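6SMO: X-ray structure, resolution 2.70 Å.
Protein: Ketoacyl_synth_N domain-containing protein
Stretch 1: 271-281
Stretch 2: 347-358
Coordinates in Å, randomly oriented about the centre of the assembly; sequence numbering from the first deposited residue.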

ATOM      1  N   HIS C 271     -14.842 -14.520 -29.262  1.00 57.13           N
ATOM      2  CA  HIS C 271     -15.385 -15.695 -29.998  1.00 58.33           C
ATOM      3  C   HIS C 271     -14.252 -16.486 -30.670  1.00 58.07           C
ATOM      4  O   HIS C 271     -14.506 -17.076 -31.739  1.00 58.88           O
ATOM      5  CB  HIS C 271     -16.445 -15.249 -31.017  1.00 59.86           C
ATOM      6  CG  HIS C 271     -17.562 -14.450 -30.433  1.00 61.06           C
ATOM      7  ND1 HIS C 271     -17.706 -13.096 -30.669  1.00 61.16           N
ATOM      8  CD2 HIS C 271     -18.592 -14.807 -29.633  1.00 61.54           C
ATOM      9  CE1 HIS C 271     -18.773 -12.652 -30.037  1.00 61.26           C
ATOM     10  NE2 HIS C 271     -19.336 -13.682 -29.395  1.00 61.52           N
ATOM     11  N   ASN C 272     -13.057 -16.507 -30.066  1.00 56.98           N
ATOM     12  CA  ASN C 272     -11.865 -17.226 -30.596  1.00 56.59           C
ATOM     13  C   ASN C 272     -11.935 -18.692 -30.151  1.00 57.53           C
ATOM     14  O   ASN C 272     -12.125 -18.932 -28.942  1.00 56.54           O
ATOM     15  CB  ASN C 272     -10.555 -16.566 -30.156  1.00 55.67           C
ATOM     16  CG  ASN C 272      -9.330 -17.140 -30.839  1.00 54.97           C
ATOM     17  OD1 ASN C 272      -9.437 -17.845 -31.841  1.00 55.15           O
ATOM     18  ND2 ASN C 272      -8.157 -16.839 -30.308  1.00 54.10           N
ATOM     19  N   GLU C 273     -11.780 -19.624 -31.099  1.00 58.26           N
ATOM     20  CA  GLU C 273     -11.876 -21.093 -30.877  1.00 58.90           C
ATOM     21  C   GLU C 273     -10.489 -21.680 -30.578  1.00 58.47           C
ATOM     22  O   GLU C 273     -10.437 -22.749 -29.937  1.00 59.44           O
ATOM     23  CB  GLU C 273     -12.507 -21.774 -32.095  1.00 60.45           C
ATOM     24  CG  GLU C 273     -13.964 -21.397 -32.308  1.00 61.51           C
ATOM     25  CD  GLU C 273     -14.663 -22.143 -33.432  1.00 62.65           C
ATOM     26  OE1 GLU C 273     -15.466 -21.512 -34.148  1.00 63.23           O
ATOM     27  OE2 GLU C 273     -14.412 -23.355 -33.585  1.00 63.91           O
ATOM     28  N   ASN C 274      -9.415 -21.014 -31.019  1.00 57.18           N
ATOM     29  CA  ASN C 274      -8.005 -21.451 -30.820  1.00 56.46           C
ATOM     30  C   ASN C 274      -7.451 -20.810 -29.541  1.00 55.79           C
ATOM     31  O   ASN C 274      -6.373 -20.185 -29.611  1.00 55.61           O
ATOM     32  CB  ASN C 274      -7.134 -21.110 -32.034  1.00 56.44           C
ATOM     33  CG  ASN C 274      -7.648 -21.710 -33.325  1.00 56.25           C
ATOM     34  OD1 ASN C 274      -8.149 -22.832 -33.342  1.00 56.14           O
ATOM     35  ND2 ASN C 274      -7.518 -20.974 -34.417  1.00 56.62           N
ATOM     36  N   ALA C 275      -8.153 -20.975 -28.415  1.00 55.17           N
ATOM     37  CA  ALA C 275      -7.833 -20.350 -27.109  1.00 52.96           C
ATOM     38  C   ALA C 275      -7.743 -21.419 -26.015  1.00 51.18           C
ATOM     39  O   ALA C 275      -8.479 -22.422 -26.101  1.00 50.92           O
ATOM     40  CB  ALA C 275      -8.871 -19.308 -26.774  1.00 53.06           C
ATOM     41  N   VAL C 276      -6.867 -21.197 -25.029  1.00 49.73           N
ATOM     42  CA  VAL C 276      -6.668 -22.066 -23.830  1.00 49.15           C
ATOM     43  C   VAL C 276      -7.070 -21.263 -22.588  1.00 48.13           C
ATOM     44  O   VAL C 276      -6.533 -20.153 -22.405  1.00 47.84           O
ATOM     45  CB  VAL C 276      -5.213 -22.568 -23.739  1.00 49.14           C
ATOM     46  CG1 VAL C 276      -4.865 -23.091 -22.353  1.00 49.18           C
ATOM     47  CG2 VAL C 276      -4.920 -23.624 -24.794  1.00 49.64           C
ATOM     48  N   PHE C 277      -7.978 -21.809 -21.773  1.00 47.66           N
ATOM     49  CA  PHE C 277      -8.492 -21.177 -20.529  1.00 47.21           C
ATOM     50  C   PHE C 277      -7.777 -21.779 -19.315  1.00 47.02           C
ATOM     51  O   PHE C 277      -8.024 -22.960 -18.995  1.00 46.44           O
ATOM     52  CB  PHE C 277     -10.009 -21.352 -20.418  1.00 47.06           C
ATOM     53  CG  PHE C 277     -10.625 -20.641 -19.239  1.00 46.98           C
ATOM     54  CD1 PHE C 277     -10.793 -19.265 -19.252  1.00 46.94           C
ATOM     55  CD2 PHE C 277     -11.025 -21.345 -18.113  1.00 46.90           C
ATOM     56  CE1 PHE C 277     -11.353 -18.609 -18.167  1.00 46.87           C
ATOM     57  CE2 PHE C 277     -11.587 -20.686 -17.029  1.00 46.65           C
ATOM     58  CZ  PHE C 277     -11.749 -19.320 -17.059  1.00 46.48           C
ATOM     59  N   ILE C 278      -6.913 -20.989 -18.668  1.00 46.87           N
ATOM     60  CA  ILE C 278      -6.270 -21.330 -17.364  1.00 47.10           C
ATOM     61  C   ILE C 278      -7.225 -20.894 -16.246  1.00 47.15           C
ATOM     62  O   ILE C 278      -7.599 -19.706 -16.220  1.00 47.01           O
ATOM     63  CB  ILE C 278      -4.875 -20.682 -17.239  1.00 47.09           C
ATOM     64  CG1 ILE C 278      -3.909 -21.233 -18.293  1.00 47.58           C
ATOM     65  CG2 ILE C 278      -4.324 -20.850 -15.829  1.00 46.83           C
ATOM     66  CD1 ILE C 278      -2.619 -20.454 -18.429  1.00 47.44           C
ATOM     67  N   MET C 279      -7.594 -21.825 -15.362  1.00 47.63           N
ATOM     68  CA  MET C 279      -8.642 -21.628 -14.323  1.00 48.09           C
ATOM     69  C   MET C 279      -7.986 -21.375 -12.961  1.00 47.47           C
ATOM     70  O   MET C 279      -6.768 -21.621 -12.830  1.00 47.21           O
ATOM     71  CB  MET C 279      -9.585 -22.837 -14.243  1.00 49.88           C
ATOM     72  CG  MET C 279      -8.903 -24.169 -13.966  1.00 51.24           C
ATOM     73  SD  MET C 279     -10.022 -25.574 -14.223  1.00 53.74           S
ATOM     74  CE  MET C 279     -10.910 -25.585 -12.666  1.00 54.07           C
ATOM     75  N   ASP C 280      -8.772 -20.870 -12.002  1.00 46.34           N
ATOM     76  CA  ASP C 280      -8.351 -20.560 -10.608  1.00 45.96           C
ATOM     77  C   ASP C 280      -7.867 -21.852  -9.936  1.00 45.54           C
ATOM     78  O   ASP C 280      -6.727 -21.863  -9.435  1.00 46.10           O
ATOM     79  CB  ASP C 280      -9.495 -19.901  -9.829  1.00 45.95           C
ATOM     80  CG  ASP C 280      -9.136 -19.487  -8.412  1.00 45.84           C
ATOM     81  OD1 ASP C 280      -8.048 -18.910  -8.226  1.00 46.30           O
ATOM     82  OD2 ASP C 280      -9.950 -19.743  -7.503  1.00 45.69           O
ATOM     83  N   GLY C 281      -8.711 -22.889  -9.931  1.00 45.49           N
ATOM     84  CA  GLY C 281      -8.363 -24.253  -9.489  1.00 45.76           C
ATOM     85  C   GLY C 281      -8.338 -24.403  -7.976  1.00 45.65           C
ATOM     86  O   GLY C 281      -7.757 -25.400  -7.504  1.00 46.05           O
ATOM     87  N   SER C 347      -1.222 -27.668 -28.425  1.00 77.05           N
ATOM     88  CA  SER C 347      -0.749 -27.649 -29.838  1.00 76.74           C
ATOM     89  C   SER C 347      -0.371 -26.226 -30.280  1.00 74.64           C
ATOM     90  O   SER C 347       0.765 -25.806 -29.976  1.00 75.42           O
ATOM     91  CB  SER C 347      -1.775 -28.276 -30.751  1.00 77.04           C
ATOM     92  OG  SER C 347      -1.815 -29.685 -30.576  1.00 76.77           O
ATOM     93  N   ASN C 348      -1.281 -25.518 -30.963  1.00 72.34           N
ATOM     94  CA  ASN C 348      -1.052 -24.165 -31.544  1.00 69.46           C
ATOM     95  C   ASN C 348      -2.158 -23.219 -31.058  1.00 67.05           C
ATOM     96  O   ASN C 348      -3.255 -23.227 -31.655  1.00 66.84           O
ATOM     97  CB  ASN C 348      -0.953 -24.202 -33.074  1.00 70.66           C
ATOM     98  CG  ASN C 348      -2.042 -25.017 -33.742  1.00 71.24           C
ATOM     99  OD1 ASN C 348      -2.362 -26.118 -33.301  1.00 72.24           O
ATOM    100  ND2 ASN C 348      -2.610 -24.490 -34.814  1.00 70.11           N
ATOM    101  N   THR C 349      -1.868 -22.443 -30.009  1.00 62.94           N
ATOM    102  CA  THR C 349      -2.779 -21.439 -29.393  1.00 60.44           C
ATOM    103  C   THR C 349      -2.248 -20.033 -29.701  1.00 56.86           C
ATOM    104  O   THR C 349      -1.012 -19.862 -29.695  1.00 55.96           O
ATOM    105  CB  THR C 349      -2.914 -21.669 -27.882  1.00 60.11           C
ATOM    106  OG1 THR C 349      -2.811 -23.067 -27.613  1.00 60.82           O
ATOM    107  CG2 THR C 349      -4.220 -21.146 -27.326  1.00 59.99           C
ATOM    108  N   ASN C 350      -3.147 -19.078 -29.964  1.00 54.91           N
ATOM    109  CA  ASN C 350      -2.806 -17.665 -30.297  1.00 53.44           C
ATOM    110  C   ASN C 350      -3.352 -16.710 -29.224  1.00 51.43           C
ATOM    111  O   ASN C 350      -3.118 -15.492 -29.362  1.00 49.57           O
ATOM    112  CB  ASN C 350      -3.299 -17.279 -31.696  1.00 54.56           C
ATOM    113  CG  ASN C 350      -4.805 -17.328 -31.852  1.00 55.08           C
ATOM    114  OD1 ASN C 350      -5.518 -17.796 -30.967  1.00 55.07           O
ATOM    115  ND2 ASN C 350      -5.301 -16.850 -32.981  1.00 55.95           N
ATOM    116  N   GLN C 351      -4.051 -17.230 -28.208  1.00 49.20           N
ATOM    117  CA  GLN C 351      -4.591 -16.438 -27.067  1.00 48.21           C
ATOM    118  C   GLN C 351      -4.744 -17.343 -25.839  1.00 47.05           C
ATOM    119  O   GLN C 351      -5.374 -18.409 -25.969  1.00 47.63           O
ATOM    120  CB  GLN C 351      -5.936 -15.807 -27.434  1.00 48.67           C
ATOM    121  CG  GLN C 351      -6.428 -14.784 -26.418  1.00 48.98           C
ATOM    122  CD  GLN C 351      -7.721 -14.126 -26.831  1.00 49.82           C
ATOM    123  OE1 GLN C 351      -8.596 -14.748 -27.430  1.00 51.04           O
ATOM    124  NE2 GLN C 351      -7.856 -12.852 -26.503  1.00 50.31           N
ATOM    125  N   ILE C 352      -4.188 -16.926 -24.696  1.00 45.26           N
ATOM    126  CA  ILE C 352      -4.372 -17.593 -23.371  1.00 44.67           C
ATOM    127  C   ILE C 352      -5.057 -16.600 -22.426  1.00 43.90           C
ATOM    128  O   ILE C 352      -4.528 -15.483 -22.254  1.00 43.25           O
ATOM    129  CB  ILE C 352      -3.031 -18.103 -22.803  1.00 44.65           C
ATOM    130  CG1 ILE C 352      -2.373 -19.120 -23.740  1.00 45.28           C
ATOM    131  CG2 ILE C 352      -3.221 -18.671 -21.403  1.00 44.56           C
ATOM    132  CD1 ILE C 352      -0.953 -19.480 -23.367  1.00 45.28           C
ATOM    133  N   ILE C 353      -6.194 -17.002 -21.847  1.00 43.38           N
ATOM    134  CA  ILE C 353      -6.995 -16.198 -20.877  1.00 42.84           C
ATOM    135  C   ILE C 353      -6.932 -16.895 -19.514  1.00 42.34           C
ATOM    136  O   ILE C 353      -7.323 -18.076 -19.433  1.00 42.19           O
ATOM    137  CB  ILE C 353      -8.441 -16.015 -21.382  1.00 43.04           C
ATOM    138  CG1 ILE C 353      -8.475 -15.175 -22.662  1.00 43.34           C
ATOM    139  CG2 ILE C 353      -9.334 -15.420 -20.302  1.00 42.73           C
ATOM    140  CD1 ILE C 353      -9.689 -15.416 -23.521  1.00 43.65           C
ATOM    141  N   ILE C 354      -6.451 -16.180 -18.492  1.00 41.88           N
ATOM    142  CA  ILE C 354      -6.265 -16.688 -17.100  1.00 41.69           C
ATOM    143  C   ILE C 354      -7.338 -16.057 -16.208  1.00 41.75           C
ATOM    144  O   ILE C 354      -7.552 -14.836 -16.326  1.00 41.73           O
ATOM    145  CB  ILE C 354      -4.843 -16.373 -16.594  1.00 41.53           C
ATOM    146  CG1 ILE C 354      -3.773 -16.855 -17.578  1.00 41.58           C
ATOM    147  CG2 ILE C 354      -4.622 -16.947 -15.201  1.00 41.49           C
ATOM    148  CD1 ILE C 354      -2.576 -15.944 -17.667  1.00 41.48           C
ATOM    149  N   GLN C 355      -7.977 -16.864 -15.355  1.00 41.82           N
ATOM    150  CA  GLN C 355      -9.018 -16.414 -14.392  1.00 42.11           C
ATOM    151  C   GLN C 355      -8.566 -16.738 -12.965  1.00 41.81           C
ATOM    152  O   GLN C 355      -7.974 -17.817 -12.757  1.00 40.83           O
ATOM    153  CB  GLN C 355     -10.362 -17.081 -14.688  1.00 42.76           C
ATOM    154  CG  GLN C 355     -11.534 -16.417 -13.977  1.00 43.30           C
ATOM    155  CD  GLN C 355     -12.848 -17.107 -14.246  1.00 43.98           C
ATOM    156  OE1 GLN C 355     -13.797 -16.504 -14.745  1.00 44.81           O
ATOM    157  NE2 GLN C 355     -12.916 -18.386 -13.916  1.00 44.23           N
ATOM    158  N   ARG C 356      -8.833 -15.820 -12.033  1.00 41.55           N
ATOM    159  CA  ARG C 356      -8.670 -16.012 -10.567  1.00 41.53           C
ATOM    160  C   ARG C 356      -9.837 -15.326  -9.849  1.00 41.10           C
ATOM    161  O   ARG C 356     -10.396 -14.367 -10.413  1.00 40.77           O
ATOM    162  CB  ARG C 356      -7.333 -15.440 -10.083  1.00 41.51           C
ATOM    163  CG  ARG C 356      -6.175 -16.427 -10.128  1.00 41.94           C
ATOM    164  CD  ARG C 356      -5.431 -16.470  -8.808  1.00 41.75           C
ATOM    165  NE  ARG C 356      -6.246 -17.060  -7.752  1.00 41.99           N
ATOM    166  CZ  ARG C 356      -5.955 -17.040  -6.453  1.00 41.80           C
ATOM    167  NH1 ARG C 356      -6.774 -17.614  -5.588  1.00 42.87           N
ATOM    168  NH2 ARG C 356      -4.857 -16.446  -6.017  1.00 41.32           N
ATOM    169  N   PHE C 357     -10.190 -15.808  -8.657  1.00 41.30           N
ATOM    170  CA  PHE C 357     -11.201 -15.168  -7.773  1.00 41.33           C
ATOM    171  C   PHE C 357     -10.910 -15.504  -6.307  1.00 40.93           C
ATOM    172  O   PHE C 357     -10.239 -16.516  -6.025  1.00 42.24           O
ATOM    173  CB  PHE C 357     -12.624 -15.545  -8.196  1.00 42.02           C
ATOM    174  CG  PHE C 357     -12.856 -16.972  -8.619  1.00 42.39           C
ATOM    175  CD1 PHE C 357     -13.060 -17.969  -7.676  1.00 42.66           C
ATOM    176  CD2 PHE C 357     -12.935 -17.310  -9.962  1.00 42.90           C
ATOM    177  CE1 PHE C 357     -13.302 -19.277  -8.069  1.00 43.59           C
ATOM    178  CE2 PHE C 357     -13.177 -18.618 -10.352  1.00 43.63           C
ATOM    179  CZ  PHE C 357     -13.359 -19.598  -9.404  1.00 43.93           C
ATOM    180  N   SER C 358     -11.412 -14.652  -5.410  1.00 39.04           N
ATOM    181  CA  SER C 358     -11.125 -14.651  -3.952  1.00 39.01           C
ATOM    182  C   SER C 358     -12.223 -15.401  -3.192  1.00 39.64           C
ATOM    183  O   SER C 358     -13.216 -15.811  -3.826  1.00 39.75           O
ATOM    184  CB  SER C 358     -10.985 -13.242  -3.442  1.00 38.37           C
ATOM    185  OG  SER C 358     -12.244 -12.587  -3.423  1.00 38.01           O
TER

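Two segments of one chain, at least 73 residues apart in sequence wherever they touch, lie side by side as parallel strands and bury 848 Å² between them. Their N-to-C directions diverge by 17°, and the backbones run in register, with Val-276 beside Ile-352, Phe-277 beside Ile-353 and Ile-278 beside Ile-354. As is usual for parallel pairing, every second residue of the first strand bonds to the residues flanking its neighbour. Val-276 N donates to Gln-351 O (3.3 Å) and Ile-353 N to Val-276 O (3.2 Å); one step on, Ile-278 N donates to Ile-353 O (3.0 Å) and Gln-355 N to Ile-278 O (3.0 Å). CA-H...O contacts fill the spaces between these bonds, among them Phe-277 CA to Ile-353 O (3.5 Å) and Ile-354 CA to Ile-278 O (3.4 Å).

Side chains alternate between the two faces of the sheet. On the face of Val-276, Ile-278, Ile-352 and Ile-354, the extended chain of Ile-278 (chi1 m, chi2 t) places its methyl in the notch between its two isoleucine neighbours: CD1 of Ile-278 is 3.5 Å from CG2 of Ile-352 and 3.9 Å from CG1 of Ile-354. Val-276 is in looser contact with Ile-352 (CB to CG1, 4.5 Å), but its CG2 comes within 3.6 Å of OG1 of Thr-349. The methyl of Thr-349 fits against the backbone of Asn-274 and Ala-275, with its CG2 3.3 Å from Asn-274 O and 3.7 Å from Ala-275 CA.

On the face of Phe-277 and Ile-353, the phenyl ring leans toward the second strand. Its CD1 meets CG2 of Ile-353 at 4.2 Å, while CZ of Phe-277 reaches NE2 of Gln-355 at 3.5 Å; that amide nitrogen lies at the ring edge, near its plane, and finds its hydrogen bond elsewhere in the structure.

Polar groups fasten both ends. At the start, Asn-272 ND2 donates to Asn-350 OD1 (2.9 Å), and Asn-350 N makes a weak bond to Asn-274 O (3.4 Å). At the far end, Asp-280 points toward the second stretch and forms a salt bridge with Arg-356: NE of Arg-356 donates to OD1 of Asp-280 at 2.6 Å, in line with the guanidinium edge, and NH1 of Arg-356 adds a weak bond to the same OD1 (3.2 Å). The aspartate also covers one face of the Phe-357 ring, its CB 4.0 Å from the ring centroid in a CH-pi contact and its OD2 3.4 Å from CE1 of Phe-357, so one short side chain meets both a charged and an aromatic partner.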